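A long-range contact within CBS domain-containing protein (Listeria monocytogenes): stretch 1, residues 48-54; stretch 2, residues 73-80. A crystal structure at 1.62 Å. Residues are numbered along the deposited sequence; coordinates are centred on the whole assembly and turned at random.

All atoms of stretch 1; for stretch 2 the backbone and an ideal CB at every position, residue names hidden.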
ATOM      1  N   HIS A  48      -4.996  -1.588  18.908  1.00 32.37           N
ATOM      2  CA  HIS A  48      -4.179  -0.380  18.851  1.00 34.31           C
ATOM      3  C   HIS A  48      -3.476  -0.256  17.502  1.00 30.04           C
ATOM      4  O   HIS A  48      -3.465   0.821  16.894  1.00 32.03           O
ATOM      5  CB  HIS A  48      -3.158  -0.380  19.989  1.00 34.46           C
ATOM      6  CG  HIS A  48      -2.295   0.842  20.018  1.00 37.31           C
ATOM      7  ND1 HIS A  48      -0.978   0.837  19.609  1.00 39.90           N
ATOM      8  CD2 HIS A  48      -2.571   2.117  20.380  1.00 42.11           C
ATOM      9  CE1 HIS A  48      -0.475   2.052  19.733  1.00 38.71           C
ATOM     10  NE2 HIS A  48      -1.420   2.846  20.203  1.00 43.94           N
ATOM     11  N   ALA A  49      -2.904  -1.358  17.009  1.00 29.92           N
ATOM     12  CA  ALA A  49      -2.212  -1.319  15.721  1.00 27.18           C
ATOM     13  C   ALA A  49      -3.154  -0.923  14.590  1.00 29.68           C
ATOM     14  O   ALA A  49      -2.768  -0.179  13.678  1.00 27.22           O
ATOM     15  CB  ALA A  49      -1.570  -2.674  15.429  1.00 28.80           C
ATOM     16  N   LEU A  50      -4.395  -1.420  14.623  1.00 29.56           N
ATOM     17  CA  LEU A  50      -5.350  -1.078  13.577  1.00 28.55           C
ATOM     18  C   LEU A  50      -5.642   0.417  13.577  1.00 28.37           C
ATOM     19  O   LEU A  50      -5.774   1.042  12.514  1.00 30.55           O
ATOM     20  CB  LEU A  50      -6.636  -1.887  13.777  1.00 28.04           C
ATOM     21  CG  LEU A  50      -7.324  -2.525  12.577  1.00 40.07           C
ATOM     22  CD1 LEU A  50      -6.351  -3.242  11.636  1.00 33.87           C
ATOM     23  CD2 LEU A  50      -8.393  -3.491  13.096  1.00 36.49           C
ATOM     24  N   LEU A  51      -5.737   1.008  14.767  1.00 30.78           N
ATOM     25  CA  LEU A  51      -5.954   2.445  14.871  1.00 34.05           C
ATOM     26  C   LEU A  51      -4.784   3.216  14.275  1.00 30.47           C
ATOM     27  O   LEU A  51      -4.978   4.129  13.467  1.00 33.07           O
ATOM     28  CB  LEU A  51      -6.170   2.827  16.332  1.00 36.36           C
ATOM     29  CG  LEU A  51      -6.229   4.307  16.697  1.00 42.62           C
ATOM     30  CD1 LEU A  51      -7.475   4.943  16.107  1.00 42.58           C
ATOM     31  CD2 LEU A  51      -6.207   4.452  18.215  1.00 44.77           C
ATOM     32  N   VAL A  52      -3.555   2.848  14.653  1.00 29.45           N
ATOM     33  CA  VAL A  52      -2.384   3.538  14.117  1.00 30.87           C
ATOM     34  C   VAL A  52      -2.341   3.414  12.601  1.00 31.48           C
ATOM     35  O   VAL A  52      -2.123   4.396  11.881  1.00 31.00           O
ATOM     36  CB  VAL A  52      -1.093   2.995  14.760  1.00 28.42           C
ATOM     37  CG1 VAL A  52       0.121   3.610  14.062  1.00 30.21           C
ATOM     38  CG2 VAL A  52      -1.075   3.286  16.243  1.00 32.07           C
ATOM     39  N   LEU A  53      -2.537   2.198  12.089  1.00 28.68           N
ATOM     40  CA  LEU A  53      -2.517   1.991  10.643  1.00 29.15           C
ATOM     41  C   LEU A  53      -3.568   2.838   9.944  1.00 32.12           C
ATOM     42  O   LEU A  53      -3.315   3.398   8.877  1.00 32.56           O
ATOM     43  CB  LEU A  53      -2.753   0.519  10.321  1.00 27.21           C
ATOM     44  CG  LEU A  53      -1.525  -0.382  10.405  1.00 27.13           C
ATOM     45  CD1 LEU A  53      -2.009  -1.803  10.619  1.00 27.63           C
ATOM     46  CD2 LEU A  53      -0.665  -0.275   9.146  1.00 24.72           C
ATOM     47  N   THR A  54      -4.758   2.932  10.528  1.00 29.29           N
ATOM     48  CA  THR A  54      -5.844   3.636   9.856  1.00 33.15           C
ATOM     49  C   THR A  54      -5.565   5.131   9.744  1.00 35.33           C
ATOM     50  O   THR A  54      -5.882   5.749   8.724  1.00 35.46           O
ATOM     51  CB  THR A  54      -7.148   3.381  10.598  1.00 33.17           C
ATOM     52  OG1 THR A  54      -7.419   1.974  10.583  1.00 31.74           O
ATOM     53  CG2 THR A  54      -8.307   4.127   9.930  1.00 31.12           C
ATOM     54  N   UNK A  73       7.256  -5.801  10.539  1.00 25.55           N
ATOM     55  CA  UNK A  73       6.366  -4.976   9.733  1.00 23.32           C
ATOM     56  C   UNK A  73       4.966  -5.531   9.893  1.00 26.31           C
ATOM     57  O   UNK A  73       4.786  -6.751   9.961  1.00 27.48           O
ATOM     58  CB  UNK A  73       6.791  -4.949   8.263  1.00 23.32           C
ATOM     59  N   UNK A  74       3.976  -4.643   9.983  1.00 24.00           N
ATOM     60  CA  UNK A  74       2.603  -5.076  10.201  1.00 22.72           C
ATOM     61  C   UNK A  74       1.655  -4.276   9.315  1.00 25.50           C
ATOM     62  O   UNK A  74       1.869  -3.092   9.038  1.00 25.47           O
ATOM     63  CB  UNK A  74       2.216  -4.926  11.674  1.00 22.72           C
ATOM     64  N   UNK A  75       0.601  -4.952   8.861  1.00 22.90           N
ATOM     65  CA  UNK A  75      -0.419  -4.357   8.008  1.00 22.58           C
ATOM     66  C   UNK A  75      -1.798  -4.767   8.502  1.00 23.74           C
ATOM     67  O   UNK A  75      -1.953  -5.700   9.290  1.00 25.46           O
ATOM     68  CB  UNK A  75      -0.222  -4.772   6.549  1.00 22.58           C
ATOM     69  N   UNK A  76      -2.817  -4.073   7.993  1.00 23.09           N
ATOM     70  CA  UNK A  76      -4.189  -4.449   8.310  1.00 23.36           C
ATOM     71  C   UNK A  76      -4.521  -5.855   7.825  1.00 23.81           C
ATOM     72  O   UNK A  76      -5.285  -6.570   8.488  1.00 26.39           O
ATOM     73  CB  UNK A  76      -5.164  -3.443   7.695  1.00 23.36           C
ATOM     74  N   UNK A  77      -3.962  -6.277   6.686  1.00 24.22           N
ATOM     75  CA  UNK A  77      -4.268  -7.614   6.184  1.00 27.62           C
ATOM     76  C   UNK A  77      -3.708  -8.685   7.111  1.00 24.77           C
ATOM     77  O   UNK A  77      -4.361  -9.703   7.354  1.00 28.19           O
ATOM     78  CB  UNK A  77      -3.709  -7.796   4.771  1.00 27.62           C
ATOM     79  N   UNK A  78      -2.513  -8.460   7.659  1.00 23.81           N
ATOM     80  CA  UNK A  78      -1.945  -9.422   8.599  1.00 26.46           C
ATOM     81  C   UNK A  78      -2.797  -9.527   9.852  1.00 26.95           C
ATOM     82  O   UNK A  78      -3.008 -10.623  10.389  1.00 29.61           O
ATOM     83  CB  UNK A  78      -0.513  -9.029   8.969  1.00 26.46           C
ATOM     84  N   UNK A  79      -3.288  -8.388  10.333  1.00 25.36           N
ATOM     85  CA  UNK A  79      -4.105  -8.363  11.541  1.00 25.47           C
ATOM     86  C   UNK A  79      -5.438  -9.064  11.301  1.00 29.14           C
ATOM     87  O   UNK A  79      -5.863  -9.916  12.091  1.00 31.66           O
ATOM     88  CB  UNK A  79      -4.337  -6.923  12.002  1.00 25.47           C
ATOM     89  N   UNK A  80      -6.114  -8.721  10.202  1.00 25.90           N
ATOM     90  CA  UNK A  80      -7.455  -9.262   9.972  1.00 25.84           C
ATOM     91  C   UNK A  80      -7.403 -10.750   9.647  1.00 28.53           C
ATOM     92  O   UNK A  80      -8.300 -11.507  10.039  1.00 31.30           O
ATOM     93  CB  UNK A  80      -8.148  -8.504   8.838  1.00 25.84           C
TER

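The helix of stretch 1 turns A49 and L53 toward stretch 2, while L50 leaves the helix sideways and brings its end nearer; together they offer a surface of methyl groups without charge. Stretch 2 meets it first as a strand running nearly perpendicular to the helix axis (82°), then as a helix running roughly antiparallel to it (156°).

At position 73 the backbone is extended and no atom of stretch 1 lies within 5.5 Å of the ideal CB. Stretch 1 therefore sets no preference, although beta-branched or large apolar residues are common in strands; the residue is L73, which makes no contact here.

Position 74 is also extended, but its CA-to-CB bond points toward the helix, with the ideal CB 5.4 Å from L53 CD1. That leaves room for a medium or long apolar chain, such as valine, isoleucine, leucine or methionine. I74 occupies it with chi1 and chi2 both t, and its CD1 lies 4.3 Å from A49 CB. The backbone takes part too, L53 CD2 packing 3.8 Å from I74 O.

At position 75 CA-to-CB points away from stretch 1, and the helical angles begin at the next residue. This is an N-cap position, suited to serine, threonine, aspartate or asparagine. The residue is S75, in rotamer p, whose OG accepts a hydrogen bond from the N of residue 78 at 3.2 Å. On the stretch 1 side, L53 CD1 rests 3.6 Å from S75 C.

Position 76 points sideways, its ideal CB 4.1 Å from L50 CD1 and 4.6 Å from L53 CD1. The CB can touch L50 CD1, so alanine or serine would suit, but the bond leads past both methyls and stretch 1 does not exclude a longer chain. A76 places its CB 4.1 Å from L50 CD1, and its N lies 3.6 Å from L53 CD1.

Position 77 points away and 78 is out of reach, so many helix-compatible residues would do; they are A77 and M78.

Position 79, one helical turn beyond 75, again points toward stretch 1, its ideal CB 4.2 Å from L50 CD1. The space between A49, L50 and L53 invites a branched or flexible apolar chain: isoleucine, leucine or methionine. I79, with chi1 m and chi2 t, reaches all three through CD1, which lies 3.8 Å from each of A49 CB, L50 CD1 and L53 CD1.

Position 80 points sideways, with no stretch 1 atom within 5.5 Å of its ideal CB, so polar or apolar residues would serve; T80 donates a hydrogen bond from OG1 to A76 O (3.0 Å). No hydrogen bond links the stretches; their contact rests on packing.

Stretch 2, residues 73-80: LISAAMIT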
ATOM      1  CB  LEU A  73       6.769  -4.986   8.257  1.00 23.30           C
ATOM      2  CG  LEU A  73       8.145  -4.418   7.890  1.00 25.71           C
ATOM      3  CD1 LEU A  73       8.470  -4.719   6.439  1.00 31.05           C
ATOM      4  CD2 LEU A  73       8.161  -2.922   8.159  1.00 28.06           C
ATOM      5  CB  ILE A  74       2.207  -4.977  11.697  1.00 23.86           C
ATOM      6  CG1 ILE A  74       0.907  -5.734  11.981  1.00 26.09           C
ATOM      7  CG2 ILE A  74       2.111  -3.521  12.150  1.00 26.93           C
ATOM      8  CD1 ILE A  74       0.601  -5.842  13.478  1.00 26.11           C
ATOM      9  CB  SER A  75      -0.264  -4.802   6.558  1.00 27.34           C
ATOM     10  OG  SER A  75      -0.596  -6.177   6.441  1.00 25.65           O
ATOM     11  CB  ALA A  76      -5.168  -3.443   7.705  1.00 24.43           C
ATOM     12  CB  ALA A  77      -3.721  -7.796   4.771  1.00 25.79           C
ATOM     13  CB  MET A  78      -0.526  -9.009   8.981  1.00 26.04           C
ATOM     14  CG  MET A  78       0.467  -8.978   7.863  1.00 27.22           C
ATOM     15  SD  MET A  78       2.036  -8.362   8.517  1.00 28.14           S
ATOM     16  CE  MET A  78       2.762  -7.666   7.037  1.00 30.10           C
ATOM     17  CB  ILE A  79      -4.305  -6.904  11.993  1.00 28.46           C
ATOM     18  CG1 ILE A  79      -2.992  -6.327  12.530  1.00 30.43           C
ATOM     19  CG2 ILE A  79      -5.457  -6.785  12.973  1.00 29.85           C
ATOM     20  CD1 ILE A  79      -3.019  -4.824  12.689  1.00 31.31           C
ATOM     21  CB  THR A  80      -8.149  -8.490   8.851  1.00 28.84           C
ATOM     22  OG1 THR A  80      -8.141  -7.094   9.168  1.00 31.31           O
ATOM     23  CG2 THR A  80      -9.591  -8.955   8.700  1.00 30.24           C
TER
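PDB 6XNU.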